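Local coordinates for HTH-type transcriptional regulator AscG (Escherichia coli, PDB 3BRQ), which represses the cryptic asc operon of Escherichia coli as a sequence-specific DNA-binding regulator of the LacI family, at residues 143-154 against 175-183; 61-70 against 83-92. All blocks are in the same frame, centred on the assembly; numbering follows the deposited sequence.

Interaction 1. Residues 143-154 against 175-183; sequences AFLTGSMDSPTS and KLIANGKWT. With SO4 (sulfate ion), chain F.
Ala143 starts the contact, its CA set against the carbonyl oxygen of Leu176, where the edge strand 177-178 runs parallel to strand 142-145. Helix 152-167 joins these strands into a beta-alpha-beta unit of the periplasmic-binding-protein-like fold. Phe144 N donates to Leu176 O at 2.9 Å and Phe144 O accepts from Ala178 N, so one residue is held by the two neighbours of Ile177. The phenyl ring itself leads away from strand 177-178 and stacks on Tyr161 of helix 152-167. Leu145 turns to the other face of the sheet, where its CD1 rests 3.8 Å from Ala178 CB and both side chains meet Leu194 of helix 184-197.

Thr146 N adds a third backbone bond, to Ala178 O. The Thr146 methyl CG2 crosses Ile177 CG2 at 3.6 Å and also reaches the edge of the Phe144 ring. OG1 stands between the backbone N and the carbonyl carbon (chi1 85°), from where it donates to Gly147 O and takes weak bonds from Asn179 ND2 and Gly180 N. Gly147 CA lies over the six-membered ring of Trp182, 3.5 Å from its centroid and 8° off the normal, a CH-pi contact so close that a CB here would run into the indole. Ser148 OG accepts from Trp182 NE1 at 2.9 Å, tilted 25° from the indole plane, and donates in turn to Asp150 OD1.

Ser151 N-caps helix 152-167: its OG accepts from Ser154 N, touches the indole edge at CZ2, and donates to sulfate O3 at 2.7 Å. The sulfate, probably from the crystallisation liquor, sits at this helix start, where Thr153 grips its O1 twice, through N at 3.1 Å and OG1 at 2.6 Å.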
loop_
_atom_site.group_PDB
_atom_site.type_symbol
_atom_site.label_atom_id
_atom_site.label_comp_id
_atom_site.label_asym_id
_atom_site.label_seq_id
_atom_site.Cartn_x
_atom_site.Cartn_y
_atom_site.Cartn_z
ATOM N N ALA B 143 -20.149 -5.310 -17.248
ATOM C CA ALA B 143 -19.135 -6.295 -16.851
ATOM C C ALA B 143 -18.699 -6.148 -15.385
ATOM O O ALA B 143 -18.809 -5.082 -14.802
ATOM C CB ALA B 143 -17.925 -6.217 -17.796
ATOM N N PHE B 144 -18.215 -7.215 -14.775
ATOM C CA PHE B 144 -17.779 -7.177 -13.414
ATOM C C PHE B 144 -16.480 -8.004 -13.269
ATOM O O PHE B 144 -16.406 -9.167 -13.676
ATOM C CB PHE B 144 -18.856 -7.728 -12.470
ATOM C CG PHE B 144 -18.581 -7.467 -11.023
ATOM C CD1 PHE B 144 -18.974 -6.238 -10.409
ATOM C CD2 PHE B 144 -17.945 -8.451 -10.240
ATOM C CE1 PHE B 144 -18.706 -6.013 -9.027
ATOM C CE2 PHE B 144 -17.706 -8.242 -8.863
ATOM C CZ PHE B 144 -18.108 -7.024 -8.246
ATOM N N LEU B 145 -15.449 -7.340 -12.740
ATOM C CA LEU B 145 -14.219 -7.991 -12.327
ATOM C C LEU B 145 -14.152 -8.258 -10.816
ATOM O O LEU B 145 -14.076 -7.332 -10.005
ATOM C CB LEU B 145 -13.020 -7.120 -12.709
ATOM C CG LEU B 145 -12.285 -7.291 -14.042
ATOM C CD1 LEU B 145 -13.234 -7.410 -15.157
ATOM C CD2 LEU B 145 -11.333 -6.093 -14.271
ATOM N N THR B 146 -14.134 -9.530 -10.443
ATOM C CA THR B 146 -14.056 -9.903 -9.030
ATOM C C THR B 146 -12.671 -9.849 -8.450
ATOM O O THR B 146 -11.662 -9.803 -9.169
ATOM C CB THR B 146 -14.668 -11.341 -8.768
ATOM O OG1 THR B 146 -13.673 -12.348 -9.021
ATOM C CG2 THR B 146 -15.787 -11.580 -9.741
ATOM N N GLY B 147 -12.613 -9.780 -7.132
ATOM C CA GLY B 147 -11.345 -10.005 -6.426
ATOM C C GLY B 147 -11.193 -11.471 -6.128
ATOM O O GLY B 147 -12.011 -12.300 -6.624
ATOM N N SER B 148 -10.237 -11.814 -5.241
ATOM C CA SER B 148 -10.018 -13.212 -4.912
ATOM C C SER B 148 -11.260 -13.893 -4.273
ATOM O O SER B 148 -12.048 -13.264 -3.559
ATOM C CB SER B 148 -8.825 -13.376 -3.999
ATOM O OG SER B 148 -9.031 -12.672 -2.798
HETATM N N MSE B 149 -11.460 -15.179 -4.498
HETATM C CA MSE B 149 -12.766 -15.695 -4.020
HETATM C C MSE B 149 -12.803 -16.084 -2.508
HETATM O O MSE B 149 -13.863 -16.473 -1.957
HETATM C CB MSE B 149 -13.350 -16.723 -4.969
HETATM C CG MSE B 149 -13.894 -16.062 -6.330
HETATM SE SE MSE B 149 -14.856 -14.304 -6.160
HETATM C CE MSE B 149 -16.441 -15.050 -5.305
ATOM N N ASP B 150 -11.650 -15.931 -1.858
ATOM C CA ASP B 150 -11.492 -16.185 -0.426
ATOM C C ASP B 150 -11.764 -14.928 0.401
ATOM O O ASP B 150 -11.685 -14.960 1.637
ATOM C CB ASP B 150 -10.097 -16.792 -0.082
ATOM C CG ASP B 150 -8.900 -15.880 -0.473
ATOM O OD1 ASP B 150 -9.094 -14.870 -1.161
ATOM O OD2 ASP B 150 -7.728 -16.210 -0.118
ATOM N N SER B 151 -12.081 -13.811 -0.266
ATOM C CA SER B 151 -12.147 -12.506 0.444
ATOM C C SER B 151 -13.604 -12.135 0.652
ATOM O O SER B 151 -14.297 -12.002 -0.319
ATOM C CB SER B 151 -11.499 -11.417 -0.417
ATOM O OG SER B 151 -12.013 -10.112 -0.144
ATOM N N PRO B 152 -14.049 -11.942 1.904
ATOM C CA PRO B 152 -15.350 -11.414 2.213
ATOM C C PRO B 152 -15.722 -10.170 1.435
ATOM O O PRO B 152 -16.877 -10.045 1.016
ATOM C CB PRO B 152 -15.241 -11.103 3.714
ATOM C CG PRO B 152 -14.348 -12.100 4.211
ATOM C CD PRO B 152 -13.346 -12.330 3.135
ATOM N N THR B 153 -14.753 -9.259 1.251
ATOM C CA THR B 153 -15.003 -8.020 0.579
ATOM C C THR B 153 -15.278 -8.290 -0.880
ATOM O O THR B 153 -16.152 -7.666 -1.489
ATOM C CB THR B 153 -13.753 -7.065 0.715
ATOM O OG1 THR B 153 -13.553 -6.746 2.091
ATOM C CG2 THR B 153 -13.935 -5.763 -0.065
ATOM N N SER B 154 -14.516 -9.199 -1.468
ATOM C CA SER B 154 -14.703 -9.564 -2.869
ATOM C C SER B 154 -16.072 -10.211 -3.039
ATOM O O SER B 154 -16.829 -9.899 -3.985
ATOM C CB SER B 154 -13.690 -10.610 -3.257
ATOM O OG SER B 154 -13.966 -10.997 -4.567
ATOM N N LYS B 175 -20.934 -14.622 -18.369
ATOM C CA LYS B 175 -19.897 -14.269 -19.343
ATOM C C LYS B 175 -19.419 -12.852 -19.161
ATOM O O LYS B 175 -18.338 -12.498 -19.641
ATOM C CB LYS B 175 -20.324 -14.553 -20.798
ATOM C CG LYS B 175 -20.353 -16.082 -21.083
ATOM C CD LYS B 175 -20.833 -16.424 -22.529
ATOM C CE LYS B 175 -20.118 -15.532 -23.522
ATOM N NZ LYS B 175 -19.966 -16.047 -24.944
ATOM N N LEU B 176 -20.236 -12.038 -18.491
ATOM C CA LEU B 176 -19.829 -10.683 -18.150
ATOM C C LEU B 176 -19.041 -10.590 -16.837
ATOM O O LEU B 176 -18.703 -9.522 -16.435
ATOM C CB LEU B 176 -21.020 -9.721 -18.115
ATOM C CG LEU B 176 -21.613 -9.396 -19.512
ATOM C CD1 LEU B 176 -22.975 -8.698 -19.376
ATOM C CD2 LEU B 176 -20.605 -8.522 -20.308
ATOM N N ILE B 177 -18.848 -11.699 -16.136
ATOM C CA ILE B 177 -18.090 -11.678 -14.872
ATOM C C ILE B 177 -16.750 -12.349 -15.122
ATOM O O ILE B 177 -16.693 -13.501 -15.598
ATOM C CB ILE B 177 -18.826 -12.451 -13.726
ATOM C CG1 ILE B 177 -20.175 -11.750 -13.368
ATOM C CG2 ILE B 177 -17.922 -12.524 -12.491
ATOM C CD1 ILE B 177 -21.197 -12.665 -12.673
ATOM N N ALA B 178 -15.685 -11.652 -14.793
ATOM C CA ALA B 178 -14.327 -12.170 -14.981
ATOM C C ALA B 178 -13.714 -12.271 -13.577
ATOM O O ALA B 178 -13.733 -11.284 -12.820
ATOM C CB ALA B 178 -13.524 -11.180 -15.836
ATOM N N ASN B 179 -13.190 -13.442 -13.204
ATOM C CA ASN B 179 -12.597 -13.624 -11.875
ATOM C C ASN B 179 -11.173 -13.042 -11.883
ATOM O O ASN B 179 -10.402 -13.300 -12.808
ATOM C CB ASN B 179 -12.554 -15.092 -11.482
ATOM C CG ASN B 179 -13.948 -15.722 -11.370
ATOM O OD1 ASN B 179 -14.122 -16.882 -11.722
ATOM N ND2 ASN B 179 -14.933 -14.965 -10.861
ATOM N N GLY B 180 -10.863 -12.204 -10.914
ATOM C CA GLY B 180 -9.602 -11.454 -10.883
ATOM C C GLY B 180 -8.932 -11.726 -9.542
ATOM O O GLY B 180 -9.432 -12.533 -8.722
ATOM N N LYS B 181 -7.799 -11.075 -9.304
ATOM C CA LYS B 181 -6.949 -11.416 -8.147
ATOM C C LYS B 181 -6.432 -10.164 -7.473
ATOM O O LYS B 181 -5.498 -10.278 -6.689
ATOM C CB LYS B 181 -5.714 -12.237 -8.530
ATOM C CG LYS B 181 -5.825 -13.164 -9.704
ATOM C CD LYS B 181 -4.954 -14.409 -9.569
ATOM C CE LYS B 181 -5.849 -15.651 -9.218
ATOM N NZ LYS B 181 -5.147 -16.957 -9.512
ATOM N N TRP B 182 -7.060 -9.006 -7.762
ATOM C CA TRP B 182 -6.805 -7.721 -7.129
ATOM C C TRP B 182 -5.557 -7.037 -7.717
ATOM O O TRP B 182 -5.306 -5.887 -7.409
ATOM C CB TRP B 182 -6.612 -7.787 -5.588
ATOM C CG TRP B 182 -7.670 -8.438 -4.718
ATOM C CD1 TRP B 182 -7.526 -9.599 -4.006
ATOM C CD2 TRP B 182 -8.978 -7.951 -4.412
ATOM N NE1 TRP B 182 -8.653 -9.860 -3.286
ATOM C CE2 TRP B 182 -9.562 -8.859 -3.499
ATOM C CE3 TRP B 182 -9.717 -6.846 -4.819
ATOM C CZ2 TRP B 182 -10.848 -8.695 -2.991
ATOM C CZ3 TRP B 182 -10.976 -6.668 -4.306
ATOM C CH2 TRP B 182 -11.545 -7.587 -3.411
ATOM N N THR B 183 -4.801 -7.725 -8.545
ATOM C CA THR B 183 -3.593 -7.142 -9.190
ATOM C C THR B 183 -3.967 -6.399 -10.500
ATOM O O THR B 183 -4.964 -6.774 -11.153
ATOM C CB THR B 183 -2.612 -8.259 -9.569
ATOM O OG1 THR B 183 -3.233 -9.094 -10.559
ATOM C CG2 THR B 183 -2.211 -9.128 -8.305
HETATM S S SO4 F . -10.729 -8.778 2.865
HETATM O O1 SO4 F . -12.155 -8.741 2.870
HETATM O O2 SO4 F . -10.270 -9.824 3.816
HETATM O O3 SO4 F . -10.217 -8.871 1.523
HETATM O O4 SO4 F . -10.289 -7.443 3.254
#

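Interaction 2. Residues 61-70 against 83-92; sequences HSAEEERQAI and IYPRFLSVDE. With SO4 (sulfate ion), chain F.
Glu66 points its carboxylate into the turn after strand 80-84 and takes three successive backbone N-H groups, those of Arg86, Phe87 and Leu88. Helix 63-75, which carries Glu66, is the connection of a beta-alpha-beta crossover between strands 53-60 and 80-84. Phe87 N meets the syn lone pair of Glu66 OE2 at 2.9 Å, almost straight at 173°. Arg86 N approaches the same oxygen on its syn side but 34° out of the carboxylate plane, and Thr27 OG1 bonds to it as well. Glu66 OE1 receives Leu88 N at 2.8 Å. The Glu66 side chain runs extended beyond CG (chi2 167°), which carries the carboxylate across to the three N-H groups. A glutamine here, with an NH2 in place of one oxygen, is likely to leave at least one of these N-H groups without its acceptor and the turn less firmly held.

Farther along the helix, Ile70 CD1 meets Ile83 CD1 at 3.7 Å. At the helix start Phe87 packs its CB against Ala63 N and its ring obliquely against His61. Leu88 CD2 lies over one face of the Arg67 guanidinium, whose NH2 makes a salt bridge to Glu92 OE2 at 2.8 Å, from above the carboxylate plane. Glu92 OE1 closes a capping box with Ser89. From the far side of the turn Arg86 donates to the sulfate, NE to O2 at 3.1 Å and NH2 to O3 at 2.9 Å.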
loop_
_atom_site.group_PDB
_atom_site.type_symbol
_atom_site.label_atom_id
_atom_site.label_comp_id
_atom_site.label_asym_id
_atom_site.label_seq_id
_atom_site.Cartn_x
_atom_site.Cartn_y
_atom_site.Cartn_z
ATOM N N HIS B 61 -2.338 -16.561 7.289
ATOM C CA HIS B 61 -3.125 -16.757 6.101
ATOM C C HIS B 61 -4.149 -17.908 6.165
ATOM O O HIS B 61 -4.291 -18.597 5.141
ATOM C CB HIS B 61 -2.180 -17.016 4.879
ATOM C CG HIS B 61 -2.739 -16.509 3.585
ATOM N ND1 HIS B 61 -3.766 -17.147 2.916
ATOM C CD2 HIS B 61 -2.437 -15.418 2.844
ATOM C CE1 HIS B 61 -4.078 -16.472 1.823
ATOM N NE2 HIS B 61 -3.285 -15.419 1.751
ATOM N N SER B 62 -4.819 -18.069 7.303
ATOM C CA SER B 62 -5.873 -19.094 7.467
ATOM C C SER B 62 -6.719 -18.757 8.705
ATOM O O SER B 62 -6.285 -17.982 9.522
ATOM C CB SER B 62 -5.211 -20.451 7.631
ATOM O OG SER B 62 -4.494 -20.484 8.857
ATOM N N ALA B 63 -7.894 -19.369 8.874
ATOM C CA ALA B 63 -8.695 -19.145 10.095
ATOM C C ALA B 63 -7.923 -19.537 11.358
ATOM O O ALA B 63 -7.901 -18.785 12.370
ATOM C CB ALA B 63 -10.041 -19.961 10.041
ATOM N N GLU B 64 -7.335 -20.742 11.328
ATOM C CA GLU B 64 -6.577 -21.253 12.452
ATOM C C GLU B 64 -5.441 -20.331 12.895
ATOM O O GLU B 64 -5.236 -20.122 14.097
ATOM C CB GLU B 64 -6.030 -22.670 12.148
ATOM C CG GLU B 64 -5.107 -23.249 13.288
ATOM C CD GLU B 64 -5.820 -23.515 14.606
ATOM O OE1 GLU B 64 -7.047 -23.810 14.591
ATOM O OE2 GLU B 64 -5.125 -23.509 15.664
ATOM N N GLU B 65 -4.722 -19.753 11.954
ATOM C CA GLU B 65 -3.626 -18.865 12.333
ATOM C C GLU B 65 -4.132 -17.475 12.834
ATOM O O GLU B 65 -3.485 -16.839 13.668
ATOM C CB GLU B 65 -2.688 -18.681 11.152
ATOM C CG GLU B 65 -1.660 -19.826 10.957
ATOM C CD GLU B 65 -1.100 -19.932 9.538
ATOM O OE1 GLU B 65 -1.754 -19.585 8.519
ATOM O OE2 GLU B 65 0.018 -20.414 9.431
ATOM N N GLU B 66 -5.277 -17.006 12.311
ATOM C CA GLU B 66 -5.882 -15.784 12.825
ATOM C C GLU B 66 -6.249 -15.960 14.280
ATOM O O GLU B 66 -5.928 -15.105 15.082
ATOM C CB GLU B 66 -7.092 -15.355 11.987
ATOM C CG GLU B 66 -6.735 -14.888 10.557
ATOM C CD GLU B 66 -7.962 -14.770 9.651
ATOM O OE1 GLU B 66 -9.045 -15.334 10.013
ATOM O OE2 GLU B 66 -7.862 -14.151 8.562
ATOM N N ARG B 67 -6.884 -17.089 14.614
ATOM C CA ARG B 67 -7.163 -17.446 15.990
ATOM C C ARG B 67 -5.899 -17.549 16.898
ATOM O O ARG B 67 -5.874 -16.987 18.007
ATOM C CB ARG B 67 -7.944 -18.745 15.973
ATOM C CG ARG B 67 -8.320 -19.308 17.294
ATOM C CD ARG B 67 -8.650 -20.799 17.094
ATOM N NE ARG B 67 -10.015 -20.928 16.645
ATOM C CZ ARG B 67 -10.439 -21.347 15.452
ATOM N NH1 ARG B 67 -9.608 -21.744 14.490
ATOM N NH2 ARG B 67 -11.750 -21.382 15.237
ATOM N N GLN B 68 -4.849 -18.212 16.403
ATOM C CA GLN B 68 -3.630 -18.340 17.176
ATOM C C GLN B 68 -2.976 -16.979 17.422
ATOM O O GLN B 68 -2.344 -16.774 18.453
ATOM C CB GLN B 68 -2.602 -19.240 16.475
ATOM C CG GLN B 68 -2.999 -20.712 16.510
ATOM C CD GLN B 68 -2.103 -21.558 15.609
ATOM O OE1 GLN B 68 -1.099 -21.051 15.051
ATOM N NE2 GLN B 68 -2.460 -22.853 15.450
ATOM N N ALA B 69 -3.097 -16.074 16.469
ATOM C CA ALA B 69 -2.470 -14.710 16.594
ATOM C C ALA B 69 -3.197 -13.882 17.676
ATOM O O ALA B 69 -2.584 -13.117 18.424
ATOM C CB ALA B 69 -2.548 -13.991 15.250
ATOM N N ILE B 70 -4.524 -14.098 17.796
ATOM C CA ILE B 70 -5.302 -13.462 18.837
ATOM C C ILE B 70 -4.798 -13.940 20.206
ATOM O O ILE B 70 -4.417 -13.130 21.032
ATOM C CB ILE B 70 -6.864 -13.700 18.657
ATOM C CG1 ILE B 70 -7.390 -12.893 17.448
ATOM C CG2 ILE B 70 -7.654 -13.354 20.001
ATOM C CD1 ILE B 70 -8.730 -13.417 16.851
ATOM N N ILE B 83 -9.444 -7.435 15.804
ATOM C CA ILE B 83 -9.145 -8.464 14.789
ATOM C C ILE B 83 -9.675 -8.000 13.413
ATOM O O ILE B 83 -10.813 -7.599 13.297
ATOM C CB ILE B 83 -9.635 -9.878 15.223
ATOM C CG1 ILE B 83 -9.594 -10.905 14.082
ATOM C CG2 ILE B 83 -11.057 -9.858 15.717
ATOM C CD1 ILE B 83 -8.159 -11.404 13.779
ATOM N N TYR B 84 -8.811 -7.971 12.394
ATOM C CA TYR B 84 -9.297 -7.829 11.022
ATOM C C TYR B 84 -9.079 -9.150 10.212
ATOM O O TYR B 84 -8.030 -9.358 9.640
ATOM C CB TYR B 84 -8.667 -6.582 10.406
ATOM C CG TYR B 84 -8.928 -6.337 8.933
ATOM C CD1 TYR B 84 -9.937 -7.019 8.233
ATOM C CD2 TYR B 84 -8.130 -5.417 8.235
ATOM C CE1 TYR B 84 -10.131 -6.816 6.871
ATOM C CE2 TYR B 84 -8.341 -5.172 6.895
ATOM C CZ TYR B 84 -9.361 -5.866 6.232
ATOM O OH TYR B 84 -9.529 -5.608 4.898
ATOM N N PRO B 85 -10.068 -10.078 10.234
ATOM C CA PRO B 85 -9.857 -11.397 9.704
ATOM C C PRO B 85 -10.396 -11.572 8.275
ATOM O O PRO B 85 -11.501 -11.064 7.930
ATOM C CB PRO B 85 -10.683 -12.264 10.681
ATOM C CG PRO B 85 -11.812 -11.436 11.017
ATOM C CD PRO B 85 -11.393 -9.980 10.846
ATOM N N ARG B 86 -9.647 -12.307 7.440
ATOM C CA ARG B 86 -10.185 -12.725 6.163
ATOM C C ARG B 86 -10.905 -14.042 6.399
ATOM O O ARG B 86 -12.036 -14.201 5.918
ATOM C CB ARG B 86 -9.096 -12.946 5.079
ATOM C CG ARG B 86 -9.708 -13.486 3.765
ATOM C CD ARG B 86 -8.876 -13.314 2.544
ATOM N NE ARG B 86 -8.752 -11.908 2.102
ATOM C CZ ARG B 86 -7.997 -11.580 1.075
ATOM N NH1 ARG B 86 -7.392 -12.581 0.438
ATOM N NH2 ARG B 86 -7.856 -10.297 0.665
ATOM N N PHE B 87 -10.281 -14.980 7.130
ATOM C CA PHE B 87 -10.746 -16.387 7.118
ATOM C C PHE B 87 -11.739 -16.825 8.213
ATOM O O PHE B 87 -12.593 -17.697 7.953
ATOM C CB PHE B 87 -9.553 -17.363 7.026
ATOM C CG PHE B 87 -8.711 -17.159 5.792
ATOM C CD1 PHE B 87 -9.093 -17.745 4.560
ATOM C CD2 PHE B 87 -7.599 -16.327 5.828
ATOM C CE1 PHE B 87 -8.346 -17.540 3.414
ATOM C CE2 PHE B 87 -6.830 -16.100 4.670
ATOM C CZ PHE B 87 -7.179 -16.678 3.476
ATOM N N LEU B 88 -11.618 -16.306 9.435
ATOM C CA LEU B 88 -12.505 -16.753 10.518
ATOM C C LEU B 88 -13.966 -16.518 10.153
ATOM O O LEU B 88 -14.275 -15.480 9.611
ATOM C CB LEU B 88 -12.189 -16.075 11.837
ATOM C CG LEU B 88 -10.913 -16.527 12.576
ATOM C CD1 LEU B 88 -10.420 -15.409 13.525
ATOM C CD2 LEU B 88 -11.168 -17.804 13.365
ATOM N N SER B 89 -14.836 -17.488 10.420
ATOM C CA SER B 89 -16.268 -17.293 10.185
ATOM C C SER B 89 -16.786 -16.366 11.270
ATOM O O SER B 89 -16.211 -16.256 12.352
ATOM C CB SER B 89 -17.004 -18.610 10.270
ATOM O OG SER B 89 -16.974 -19.052 11.593
ATOM N N VAL B 90 -17.864 -15.661 10.979
ATOM C CA VAL B 90 -18.619 -14.900 12.015
ATOM C C VAL B 90 -18.794 -15.630 13.369
ATOM O O VAL B 90 -18.462 -15.089 14.448
ATOM C CB VAL B 90 -19.953 -14.373 11.385
ATOM C CG1 VAL B 90 -21.092 -14.228 12.387
ATOM C CG2 VAL B 90 -19.652 -13.049 10.684
ATOM N N ASP B 91 -19.298 -16.862 13.302
ATOM C CA ASP B 91 -19.491 -17.671 14.473
ATOM C C ASP B 91 -18.199 -17.947 15.197
ATOM O O ASP B 91 -18.193 -17.938 16.406
ATOM C CB ASP B 91 -20.162 -19.000 14.120
ATOM C CG ASP B 91 -21.581 -18.806 13.639
ATOM O OD1 ASP B 91 -22.219 -17.832 14.084
ATOM O OD2 ASP B 91 -22.064 -19.630 12.831
ATOM N N GLU B 92 -17.126 -18.242 14.465
ATOM C CA GLU B 92 -15.814 -18.397 15.129
ATOM C C GLU B 92 -15.417 -17.130 15.877
ATOM O O GLU B 92 -14.925 -17.193 16.997
ATOM C CB GLU B 92 -14.734 -18.780 14.134
ATOM C CG GLU B 92 -14.847 -20.237 13.710
ATOM C CD GLU B 92 -13.874 -20.627 12.584
ATOM O OE1 GLU B 92 -13.835 -19.976 11.520
ATOM O OE2 GLU B 92 -13.143 -21.612 12.785
HETATM S S SO4 F . -10.729 -8.778 2.865
HETATM O O1 SO4 F . -12.155 -8.741 2.870
HETATM O O2 SO4 F . -10.270 -9.824 3.816
HETATM O O3 SO4 F . -10.217 -8.871 1.523
HETATM O O4 SO4 F . -10.289 -7.443 3.254
HETATM O O HOH W 1 -13.393 -19.936 17.530
#

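Overall arrangement
From the N terminus, interaction 2 comes first: residues 61-70 meet 83-92, closing a short loop made of the rest of helix 63-75 and the start of strand 80-84, within the parallel-sheet domain that comes first in the modelled chain. Interaction 1 opens later, and 143-154 meets 175-183 round the body of helix 152-167 in the second sheet domain. The two loops are in series, neither nested nor crossed, with centres about 22 Å apart. Still, their turns touch across the cleft between the domains: Arg86 NH1 faces Asp150 OD1 in a long, weak ion pair, Phe87 packs against Asp150, and one sulfate is held by both interactions.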